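PDB 4QRN: 5-Carboxyvanillate Decarboxylase from Novosphingobium aromaticivorans, which probably removes, with the help of a bound manganese ion, the 5-carboxyl group of 5-carboxyvanillate, a compound of lignin breakdown. Local coordinates for residues T102-A107 and Y333-P338; R186-E191 and Q205-H210; M240-L245 and L257-G262. One frame throughout, in Å; residues are numbered along the deposited sequence.

Interaction 1 of 3, residues T102-A107 and Y333-P338. With MN (manganese (II) ion), chain E; 1DF (4-hydroxy-3-methoxy-5-nitrobenzoic acid), chain F.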
loop_
_atom_site.group_PDB
_atom_site.type_symbol
_atom_site.label_atom_id
_atom_site.label_comp_id
_atom_site.label_asym_id
_atom_site.label_seq_id
_atom_site.Cartn_x
_atom_site.Cartn_y
_atom_site.Cartn_z
ATOM N N THR A 102 10.219 -8.493 -28.255
ATOM C CA THR A 102 8.983 -8.028 -27.634
ATOM C C THR A 102 8.529 -6.669 -28.176
ATOM O O THR A 102 7.671 -6.010 -27.600
ATOM C CB THR A 102 9.111 -8.001 -26.102
ATOM O OG1 THR A 102 10.300 -7.287 -25.703
ATOM C CG2 THR A 102 9.101 -9.408 -25.548
ATOM N N GLY A 103 9.097 -6.267 -29.310
ATOM C CA GLY A 103 8.659 -5.041 -29.944
ATOM C C GLY A 103 8.980 -3.763 -29.185
ATOM O O GLY A 103 8.310 -2.751 -29.400
ATOM N N ILE A 104 9.979 -3.810 -28.302
ATOM C CA ILE A 104 10.344 -2.645 -27.523
ATOM C C ILE A 104 11.345 -1.799 -28.304
ATOM O O ILE A 104 12.467 -2.225 -28.591
ATOM C CB ILE A 104 10.892 -3.030 -26.132
ATOM C CG1 ILE A 104 9.861 -3.860 -25.351
ATOM C CG2 ILE A 104 11.321 -1.773 -25.379
ATOM C CD1 ILE A 104 8.471 -3.240 -25.241
ATOM N N ASP A 105 10.915 -0.601 -28.689
ATOM C CA ASP A 105 11.746 0.295 -29.499
ATOM C C ASP A 105 12.846 0.966 -28.699
ATOM O O ASP A 105 13.969 1.091 -29.190
ATOM C CB ASP A 105 10.844 1.324 -30.180
ATOM C CG ASP A 105 9.920 0.671 -31.166
ATOM O OD1 ASP A 105 10.436 0.221 -32.219
ATOM O OD2 ASP A 105 8.699 0.566 -30.890
ATOM N N LYS A 106 12.530 1.439 -27.496
ATOM C CA LYS A 106 13.514 2.122 -26.669
ATOM C C LYS A 106 13.318 1.702 -25.237
ATOM O O LYS A 106 12.185 1.432 -24.809
ATOM C CB LYS A 106 13.367 3.641 -26.773
ATOM C CG LYS A 106 13.494 4.171 -28.200
ATOM C CD LYS A 106 13.560 5.687 -28.234
ATOM C CE LYS A 106 13.673 6.185 -29.673
ATOM N NZ LYS A 106 13.882 7.652 -29.740
ATOM N N ALA A 107 14.430 1.666 -24.505
ATOM C CA ALA A 107 14.438 1.341 -23.086
ATOM C C ALA A 107 15.147 2.453 -22.335
ATOM O O ALA A 107 16.251 2.859 -22.729
ATOM C CB ALA A 107 15.144 0.019 -22.865
ATOM N N TYR A 333 3.971 3.656 -20.142
ATOM C CA TYR A 333 4.322 2.258 -20.201
ATOM C C TYR A 333 5.736 2.007 -19.671
ATOM O O TYR A 333 6.670 2.757 -19.964
ATOM C CB TYR A 333 4.242 1.780 -21.659
ATOM C CG TYR A 333 4.745 0.358 -21.839
ATOM C CD1 TYR A 333 4.015 -0.726 -21.351
ATOM C CD2 TYR A 333 5.962 0.099 -22.445
ATOM C CE1 TYR A 333 4.499 -2.021 -21.467
ATOM C CE2 TYR A 333 6.451 -1.181 -22.558
ATOM C CZ TYR A 333 5.729 -2.246 -22.057
ATOM O OH TYR A 333 6.264 -3.509 -22.190
ATOM N N ALA A 334 5.884 0.907 -18.930
ATOM C CA ALA A 334 7.196 0.380 -18.545
ATOM C C ALA A 334 7.074 -1.126 -18.463
ATOM O O ALA A 334 6.020 -1.659 -18.093
ATOM C CB ALA A 334 7.655 0.926 -17.197
ATOM N N MET A 335 8.175 -1.806 -18.786
ATOM C CA MET A 335 8.216 -3.259 -18.736
ATOM C C MET A 335 8.786 -3.824 -17.410
ATOM O O MET A 335 8.347 -4.874 -16.958
ATOM C CB MET A 335 9.016 -3.783 -19.932
ATOM C CG MET A 335 9.210 -5.278 -19.923
ATOM S SD MET A 335 10.086 -5.906 -21.355
ATOM C CE MET A 335 8.753 -6.120 -22.528
ATOM N N ASP A 336 9.790 -3.158 -16.826
ATOM C CA ASP A 336 10.519 -3.711 -15.677
ATOM C C ASP A 336 11.376 -4.899 -16.143
ATOM O O ASP A 336 11.610 -5.846 -15.385
ATOM C CB ASP A 336 9.576 -4.073 -14.490
ATOM C CG ASP A 336 10.019 -3.462 -13.140
ATOM O OD1 ASP A 336 11.237 -3.147 -12.962
ATOM O OD2 ASP A 336 9.122 -3.325 -12.265
ATOM N N TYR A 337 11.915 -4.822 -17.359
ATOM C CA TYR A 337 12.885 -5.829 -17.793
ATOM C C TYR A 337 14.115 -5.751 -16.880
ATOM O O TYR A 337 14.571 -4.654 -16.579
ATOM C CB TYR A 337 13.297 -5.517 -19.207
ATOM C CG TYR A 337 14.352 -6.431 -19.783
ATOM C CD1 TYR A 337 15.716 -6.144 -19.651
ATOM C CD2 TYR A 337 13.987 -7.576 -20.493
ATOM C CE1 TYR A 337 16.685 -6.948 -20.230
ATOM C CE2 TYR A 337 14.963 -8.406 -21.075
ATOM C CZ TYR A 337 16.307 -8.073 -20.943
ATOM O OH TYR A 337 17.298 -8.840 -21.530
ATOM N N PRO A 338 14.705 -6.886 -16.469
ATOM C CA PRO A 338 14.353 -8.269 -16.817
ATOM C C PRO A 338 13.539 -8.961 -15.732
ATOM O O PRO A 338 13.299 -10.169 -15.843
ATOM C CB PRO A 338 15.732 -8.915 -16.971
ATOM C CG PRO A 338 16.543 -8.274 -15.874
ATOM C CD PRO A 338 16.047 -6.822 -15.846
HETATM MN MN MN E . 12.138 -2.021 -11.430
HETATM C C1 1DF F . 12.348 -6.900 -8.666
HETATM C CO1 1DF F . 11.372 -6.118 -9.217
HETATM C CO2 1DF F . 13.625 -6.342 -8.430
HETATM C CM1 1DF F . 11.763 -4.795 -9.609
HETATM C CM2 1DF F . 13.985 -5.118 -8.954
HETATM O OM 1DF F . 15.221 -4.555 -8.798
HETATM C CZ 1DF F . 13.082 -4.353 -9.677
HETATM C CC 1DF F . 12.090 -8.296 -8.236
HETATM C CV 1DF F . 16.096 -5.160 -7.845
HETATM O O1 1DF F . 11.177 -8.967 -8.875
HETATM O O2 1DF F . 12.761 -8.766 -7.311
HETATM O O3 1DF F . 13.433 -3.281 -10.325
HETATM N N 1DF F . 10.621 -3.824 -9.729
HETATM O O11 1DF F . 10.792 -2.653 -9.919
HETATM O O22 1DF F . 9.467 -4.258 -9.457
HETATM O O HOH W 1 13.568 -1.511 -13.009
#
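Met335 lays its terminal methyl against two residues of 102-107 at once: CE stands 3.7 Å from Thr102 OG1 and 3.8 Å from Ile104 CG1. Its CG is anti to the backbone N (chi1 176°) and the next bond is extended too, which carries the sulfur well away from the loop before a bend at chi3 (-86°) turns the methyl toward Thr102 and Ile104. An unbranched, flexible methionine suits such a reach. Beside it, Ile104 sends CD1 to the phenol end of Tyr333, 3.9 Å from CE2 and approaching the ring obliquely. Thr102 OG1 meets CE merely by packing, since its polar partner is Asp98 in helix 93-101. That helix closes in a Schellman motif whose C-prime residue, Gly103, has the positive phi that glycine tolerates easily; the chain then turns into strand 106-111. No hydrogen bond joins the two segments. Next to Met335, Asp336 points the other way and binds manganese through OD1 at 2.1 Å, alongside Glu41 and His210. Apolar packing thus backs a metal-bearing loop that follows a strand, as is typical of the active site of the amidohydrolase (beta/alpha)8 barrel, where ligands sit at the C-terminal ends of strands.

Interaction 2 of 3, residues R186-E191 and Q205-H210. With MN (manganese (II) ion), chain E; 1DF (4-hydroxy-3-methoxy-5-nitrobenzoic acid), chain F; ACT (acetate ion), chain L.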
loop_
_atom_site.group_PDB
_atom_site.type_symbol
_atom_site.label_atom_id
_atom_site.label_comp_id
_atom_site.label_asym_id
_atom_site.label_seq_id
_atom_site.Cartn_x
_atom_site.Cartn_y
_atom_site.Cartn_z
ATOM N N ARG A 186 17.586 6.433 5.551
ATOM C CA ARG A 186 17.275 7.864 5.520
ATOM C C ARG A 186 16.514 8.195 4.247
ATOM O O ARG A 186 16.814 7.661 3.168
ATOM C CB ARG A 186 18.554 8.711 5.576
ATOM C CG ARG A 186 19.384 8.443 6.805
ATOM C CD ARG A 186 20.657 9.267 6.769
ATOM N NE ARG A 186 20.353 10.671 6.987
ATOM C CZ ARG A 186 21.272 11.621 7.023
ATOM N NH1 ARG A 186 22.545 11.312 6.806
ATOM N NH2 ARG A 186 20.917 12.872 7.271
ATOM N N TYR A 187 15.589 9.140 4.368
ATOM C CA TYR A 187 14.664 9.515 3.293
ATOM C C TYR A 187 14.936 10.918 2.798
ATOM O O TYR A 187 15.482 11.765 3.520
ATOM C CB TYR A 187 13.202 9.339 3.793
ATOM C CG TYR A 187 12.900 7.873 4.054
ATOM C CD1 TYR A 187 13.218 7.260 5.268
ATOM C CD2 TYR A 187 12.412 7.075 3.023
ATOM C CE1 TYR A 187 13.035 5.888 5.451
ATOM C CE2 TYR A 187 12.217 5.697 3.189
ATOM C CZ TYR A 187 12.538 5.113 4.411
ATOM O OH TYR A 187 12.405 3.767 4.610
ATOM N N LEU A 188 14.532 11.162 1.562
ATOM C CA LEU A 188 14.944 12.371 0.839
ATOM C C LEU A 188 14.269 13.634 1.334
ATOM O O LEU A 188 14.650 14.722 0.910
ATOM C CB LEU A 188 14.682 12.193 -0.660
ATOM C CG LEU A 188 15.574 11.163 -1.365
ATOM C CD1 LEU A 188 14.950 10.858 -2.706
ATOM C CD2 LEU A 188 17.046 11.642 -1.519
ATOM N N ASP A 189 13.282 13.515 2.224
ATOM C CA ASP A 189 12.683 14.696 2.835
ATOM C C ASP A 189 13.583 15.360 3.867
ATOM O O ASP A 189 13.301 16.465 4.289
ATOM C CB ASP A 189 11.363 14.328 3.503
ATOM C CG ASP A 189 11.527 13.235 4.542
ATOM O OD1 ASP A 189 11.673 12.065 4.140
ATOM O OD2 ASP A 189 11.537 13.565 5.756
ATOM N N GLU A 190 14.661 14.697 4.284
ATOM C CA GLU A 190 15.586 15.350 5.223
ATOM C C GLU A 190 16.310 16.487 4.523
ATOM O O GLU A 190 16.689 16.357 3.347
ATOM C CB GLU A 190 16.644 14.388 5.729
ATOM C CG GLU A 190 16.176 13.342 6.684
ATOM C CD GLU A 190 17.365 12.715 7.371
ATOM O OE1 GLU A 190 18.208 13.456 7.922
ATOM O OE2 GLU A 190 17.485 11.488 7.328
ATOM N N GLU A 191 16.539 17.575 5.259
ATOM C CA GLU A 191 17.227 18.730 4.689
ATOM C C GLU A 191 18.604 18.361 4.133
ATOM O O GLU A 191 19.068 18.973 3.171
ATOM C CB GLU A 191 17.389 19.829 5.736
ATOM C CG GLU A 191 16.079 20.509 6.109
ATOM C CD GLU A 191 16.280 21.855 6.776
ATOM O OE1 GLU A 191 17.380 22.104 7.313
ATOM O OE2 GLU A 191 15.332 22.668 6.761
ATOM N N GLN A 205 15.421 18.101 -14.803
ATOM C CA GLN A 205 15.205 16.704 -15.128
ATOM C C GLN A 205 14.388 16.030 -14.043
ATOM O O GLN A 205 14.421 16.458 -12.882
ATOM C CB GLN A 205 16.529 15.976 -15.293
ATOM C CG GLN A 205 17.245 16.410 -16.544
ATOM C CD GLN A 205 18.486 15.599 -16.820
ATOM O OE1 GLN A 205 19.077 15.036 -15.903
ATOM N NE2 GLN A 205 18.897 15.529 -18.096
ATOM N N PRO A 206 13.694 14.950 -14.413
ATOM C CA PRO A 206 12.905 14.212 -13.425
ATOM C C PRO A 206 13.756 13.300 -12.574
ATOM O O PRO A 206 14.818 12.806 -12.988
ATOM C CB PRO A 206 11.971 13.370 -14.299
ATOM C CG PRO A 206 12.787 13.146 -15.560
ATOM C CD PRO A 206 13.509 14.427 -15.780
ATOM N N LEU A 207 13.232 13.056 -11.378
ATOM C CA LEU A 207 13.725 12.049 -10.464
ATOM C C LEU A 207 12.804 10.852 -10.524
ATOM O O LEU A 207 11.597 11.009 -10.286
ATOM C CB LEU A 207 13.695 12.611 -9.045
ATOM C CG LEU A 207 13.953 11.596 -7.936
ATOM C CD1 LEU A 207 15.347 10.930 -8.065
ATOM C CD2 LEU A 207 13.802 12.259 -6.582
ATOM N N TYR A 208 13.330 9.660 -10.802
ATOM C CA TYR A 208 12.548 8.425 -10.682
ATOM C C TYR A 208 12.882 7.815 -9.314
ATOM O O TYR A 208 14.047 7.474 -9.059
ATOM C CB TYR A 208 12.923 7.480 -11.832
ATOM C CG TYR A 208 11.870 6.425 -12.160
ATOM C CD1 TYR A 208 11.515 5.426 -11.255
ATOM C CD2 TYR A 208 11.217 6.436 -13.384
ATOM C CE1 TYR A 208 10.543 4.469 -11.572
ATOM C CE2 TYR A 208 10.275 5.475 -13.717
ATOM C CZ TYR A 208 9.947 4.491 -12.812
ATOM O OH TYR A 208 8.999 3.555 -13.159
ATOM N N ILE A 209 11.891 7.722 -8.423
ATOM C CA ILE A 209 12.117 7.034 -7.148
ATOM C C ILE A 209 11.680 5.598 -7.365
ATOM O O ILE A 209 10.488 5.295 -7.452
ATOM C CB ILE A 209 11.398 7.669 -5.962
ATOM C CG1 ILE A 209 11.836 9.118 -5.796
ATOM C CG2 ILE A 209 11.749 6.869 -4.688
ATOM C CD1 ILE A 209 11.173 9.855 -4.639
ATOM N N HIS A 210 12.673 4.729 -7.523
ATOM C CA HIS A 210 12.464 3.310 -7.740
ATOM C C HIS A 210 12.453 2.595 -6.387
ATOM O O HIS A 210 13.100 3.056 -5.442
ATOM C CB HIS A 210 13.638 2.791 -8.577
ATOM C CG HIS A 210 13.482 1.369 -9.012
ATOM N ND1 HIS A 210 13.801 0.306 -8.205
ATOM C CD2 HIS A 210 13.014 0.840 -10.171
ATOM C CE1 HIS A 210 13.514 -0.821 -8.849
ATOM N NE2 HIS A 210 13.059 -0.527 -10.056
HETATM MN MN MN E . 12.138 -2.021 -11.430
HETATM C C1 1DF F . 12.348 -6.900 -8.666
HETATM C CO1 1DF F . 11.372 -6.118 -9.217
HETATM C CO2 1DF F . 13.625 -6.342 -8.430
HETATM C CM1 1DF F . 11.763 -4.795 -9.609
HETATM C CM2 1DF F . 13.985 -5.118 -8.954
HETATM O OM 1DF F . 15.221 -4.555 -8.798
HETATM C CZ 1DF F . 13.082 -4.353 -9.677
HETATM C CC 1DF F . 12.090 -8.296 -8.236
HETATM C CV 1DF F . 16.096 -5.160 -7.845
HETATM O O1 1DF F . 11.177 -8.967 -8.875
HETATM O O2 1DF F . 12.761 -8.766 -7.311
HETATM O O3 1DF F . 13.433 -3.281 -10.325
HETATM N N 1DF F . 10.621 -3.824 -9.729
HETATM O O11 1DF F . 10.792 -2.653 -9.919
HETATM O O22 1DF F . 9.467 -4.258 -9.457
HETATM C C ACT L . 24.026 8.296 5.600
HETATM O O ACT L . 23.611 9.468 5.448
HETATM O OXT ACT L . 23.710 7.712 6.668
HETATM C CH3 ACT L . 24.875 7.627 4.563
HETATM O O HOH W 1 13.568 -1.511 -13.009
#
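Leu188 meets both Leu207 and Ile209 through a single methyl, CD1, which lies 4.3 Å from Leu207 CD2 and 4.4 Å from Ile209 CD1. These are loose van der Waals contacts between branch ends, and the backbones stay far apart, with the CA atoms of Leu188 and Ile209 10.0 Å from each other. Leucine and isoleucine suit the place because their branched chains span that distance with nothing polar to bury. Leu207 and Ile209 are two apart on strand 207-209, so both project from the same side of it toward the loop.

Leu188 is presented by a type I beta turn from Tyr187 to Glu190, closed by the bond from Glu190 N to Tyr187 O. Just before the turn, Arg186 grips its last residue, Glu190, side-on: NE gives a nearly straight bond (178°) to OE2 at 3.0 Å, and NH2 reaches OE1 at 2.8 Å. Both oxygens lie almost in the guanidinium plane, although the carboxylate itself is tilted against it. A bend at chi3 (71°) turns the guanidinium so that its NE/NH2 edge faces the Glu190 carboxylate. A methionine in its place would probably leave the Glu190 carboxylate without its mate and free to turn, loosening the brace across the turn.

At the far end of the strand segment, His210 coordinates manganese through NE2 at 2.2 Å, with Glu41 and Asp336 as the other protein ligands. Around the apolar contact, Leu207 also packs on strand 177-179, and Ile209 touches Ile259 of strand 259-261. The 186-191 loop, on its way from strand 177-179 to helix 194-203, thus puts Leu188 on the face of strand 207-209 that helix 233-248 also packs against, through Leu245 on Ile209.

Interaction 3 of 3, residues M240-L245 and L257-G262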
loop_
_atom_site.group_PDB
_atom_site.type_symbol
_atom_site.label_atom_id
_atom_site.label_comp_id
_atom_site.label_asym_id
_atom_site.label_seq_id
_atom_site.Cartn_x
_atom_site.Cartn_y
_atom_site.Cartn_z
ATOM N N MET A 240 5.572 5.170 0.648
ATOM C CA MET A 240 5.897 5.957 1.833
ATOM C C MET A 240 6.847 7.099 1.483
ATOM O O MET A 240 6.688 8.228 1.945
ATOM C CB MET A 240 6.536 5.081 2.915
ATOM C CG MET A 240 6.826 5.852 4.198
ATOM S SD MET A 240 7.691 4.862 5.431
ATOM C CE MET A 240 9.243 4.531 4.634
ATOM N N HIS A 241 7.870 6.783 0.695
ATOM C CA HIS A 241 8.889 7.775 0.363
ATOM C C HIS A 241 8.296 8.933 -0.435
ATOM O O HIS A 241 8.542 10.106 -0.126
ATOM C CB HIS A 241 10.019 7.102 -0.397
ATOM C CG HIS A 241 11.319 7.837 -0.337
ATOM N ND1 HIS A 241 12.502 7.194 -0.595
ATOM C CD2 HIS A 241 11.651 9.108 0.027
ATOM C CE1 HIS A 241 13.499 8.048 -0.426
ATOM N NE2 HIS A 241 13.021 9.214 -0.038
ATOM N N LEU A 242 7.514 8.621 -1.467
ATOM C CA LEU A 242 6.879 9.671 -2.244
ATOM C C LEU A 242 5.924 10.475 -1.360
ATOM O O LEU A 242 5.887 11.719 -1.419
ATOM C CB LEU A 242 6.166 9.096 -3.448
ATOM C CG LEU A 242 5.393 10.115 -4.294
ATOM C CD1 LEU A 242 6.271 11.274 -4.777
ATOM C CD2 LEU A 242 4.743 9.394 -5.462
ATOM N N LEU A 243 5.136 9.788 -0.524
ATOM C CA LEU A 243 4.188 10.493 0.324
ATOM C C LEU A 243 4.899 11.441 1.291
ATOM O O LEU A 243 4.457 12.569 1.509
ATOM C CB LEU A 243 3.312 9.494 1.069
ATOM C CG LEU A 243 2.197 10.086 1.927
ATOM C CD1 LEU A 243 1.256 10.991 1.125
ATOM C CD2 LEU A 243 1.396 8.963 2.594
ATOM N N ARG A 244 6.014 11.007 1.890
ATOM C CA ARG A 244 6.846 11.829 2.791
ATOM C C ARG A 244 7.315 13.094 2.089
ATOM O O ARG A 244 7.346 14.176 2.657
ATOM C CB ARG A 244 8.100 11.047 3.251
ATOM C CG ARG A 244 7.817 10.075 4.398
ATOM C CD ARG A 244 9.029 9.301 4.930
ATOM N NE ARG A 244 10.086 10.166 5.441
ATOM C CZ ARG A 244 10.838 9.914 6.513
ATOM N NH1 ARG A 244 11.804 10.753 6.830
ATOM N NH2 ARG A 244 10.634 8.845 7.278
ATOM N N LEU A 245 7.735 12.930 0.839
ATOM C CA LEU A 245 8.194 14.081 0.078
ATOM C C LEU A 245 7.056 15.048 -0.242
ATOM O O LEU A 245 7.218 16.271 -0.130
ATOM C CB LEU A 245 8.875 13.620 -1.200
ATOM C CG LEU A 245 10.304 13.141 -0.989
ATOM C CD1 LEU A 245 10.789 12.332 -2.193
ATOM C CD2 LEU A 245 11.240 14.333 -0.747
ATOM N N LEU A 257 9.671 20.635 -10.109
ATOM C CA LEU A 257 10.191 19.272 -9.984
ATOM C C LEU A 257 9.168 18.213 -10.348
ATOM O O LEU A 257 8.033 18.254 -9.866
ATOM C CB LEU A 257 10.649 19.065 -8.545
ATOM C CG LEU A 257 11.200 17.691 -8.186
ATOM C CD1 LEU A 257 12.535 17.456 -8.867
ATOM C CD2 LEU A 257 11.323 17.577 -6.672
ATOM N N GLN A 258 9.591 17.259 -11.173
ATOM C CA GLN A 258 8.774 16.102 -11.502
ATOM C C GLN A 258 9.403 14.869 -10.862
ATOM O O GLN A 258 10.592 14.614 -11.044
ATOM C CB GLN A 258 8.692 15.887 -13.018
ATOM C CG GLN A 258 8.138 17.104 -13.760
ATOM C CD GLN A 258 6.704 17.412 -13.359
ATOM O OE1 GLN A 258 5.842 16.539 -13.425
ATOM N NE2 GLN A 258 6.446 18.642 -12.893
ATOM N N ILE A 259 8.582 14.113 -10.123
ATOM C CA ILE A 259 8.992 12.825 -9.576
ATOM C C ILE A 259 8.171 11.735 -10.238
ATOM O O ILE A 259 6.936 11.793 -10.258
ATOM C CB ILE A 259 8.875 12.750 -8.042
ATOM C CG1 ILE A 259 9.773 13.819 -7.405
ATOM C CG2 ILE A 259 9.244 11.317 -7.572
ATOM C CD1 ILE A 259 9.756 13.835 -5.860
ATOM N N MET A 260 8.875 10.743 -10.786
ATOM C CA MET A 260 8.289 9.553 -11.389
ATOM C C MET A 260 8.353 8.380 -10.427
ATOM O O MET A 260 9.357 8.203 -9.747
ATOM C CB MET A 260 9.092 9.190 -12.644
ATOM C CG MET A 260 9.073 10.221 -13.740
ATOM S SD MET A 260 10.319 9.853 -14.995
ATOM C CE MET A 260 9.865 11.042 -16.229
ATOM N N VAL A 261 7.283 7.592 -10.402
ATOM C CA VAL A 261 7.294 6.305 -9.717
ATOM C C VAL A 261 6.627 5.277 -10.618
ATOM O O VAL A 261 5.809 5.606 -11.491
ATOM C CB VAL A 261 6.599 6.337 -8.346
ATOM C CG1 VAL A 261 7.401 7.157 -7.341
ATOM C CG2 VAL A 261 5.177 6.863 -8.474
ATOM N N GLY A 262 7.011 4.030 -10.407
ATOM C CA GLY A 262 6.487 2.902 -11.142
ATOM C C GLY A 262 5.320 2.230 -10.446
ATOM O O GLY A 262 4.681 2.773 -9.540
#
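The helical segment 240-245 runs nearly antiparallel to strand 259-261, at 158° between their directions, and the two short axes approach to 10.5 Å. That spacing is filled by side chains from both elements. The backbones come nearest at Leu242 and Val261, and no hydrogen bond crosses, since each backbone is paired within its own element or sheet.

Leu242 does most of the work from the helix. With CG anti to the backbone N (chi1 177°), it leaves the helix toward the strand and splits its two methyls between two residues. CD2 rests against the isopropyl group of Val261, 3.9 Å from CG1 and 4.0 Å from CG2, whereas CD1 lies 4.1 Å from Ile259 CG2. The Leu242 and Ile259 chains run alongside one another head to tail; those of Leu242 and Val261 meet at a slant. One turn further along, Leu245 adds a second point of contact, its CD1 standing 4.1 Å from Ile259 CD1, and here the two side chains lie roughly perpendicular. Ile259 therefore uses both arms, the CG2 branch for Leu242 and the longer CG1-CD1 branch for Leu245. Beta-branched valine and isoleucine suit an extended strand, and leucine suits a helix, so each element offers apolar bulk compatible with its own backbone. Met260, between the two strand residues, points away and packs on Tyr208 and Pro206.

Leu245 also touches Ile209 on the adjoining strand 207-209, so the helix packs against more than one strand. A helix lying antiparallel to the strand that follows it, on the outside of a parallel sheet, is the repeating helix-strand layer of a (beta/alpha)8 barrel, the fold of the amidohydrolase superfamily.

Along the chain, interaction 2 closes before interaction 3 opens, and both fall within the long span between residues 102-107 and 333-338 of interaction 1. Interactions 2 and 3 are neighbours, their centres 7 Å apart: strands 207-209 and 259-261 lie side by side in one parallel sheet, and Asp189 forms a salt bridge with Arg244 between loop and helix. Interaction 1 lies on the opposite side of the chain's centre, its own centre 24 Å from that of interaction 2 and 22 Å from that of interaction 3. Manganese nevertheless unites interactions 1 and 2, as Asp336 and His210 bind the same ion, to which the nitrobenzoate ligand is also bound. Distant parts of the barrel thus meet at one metal site.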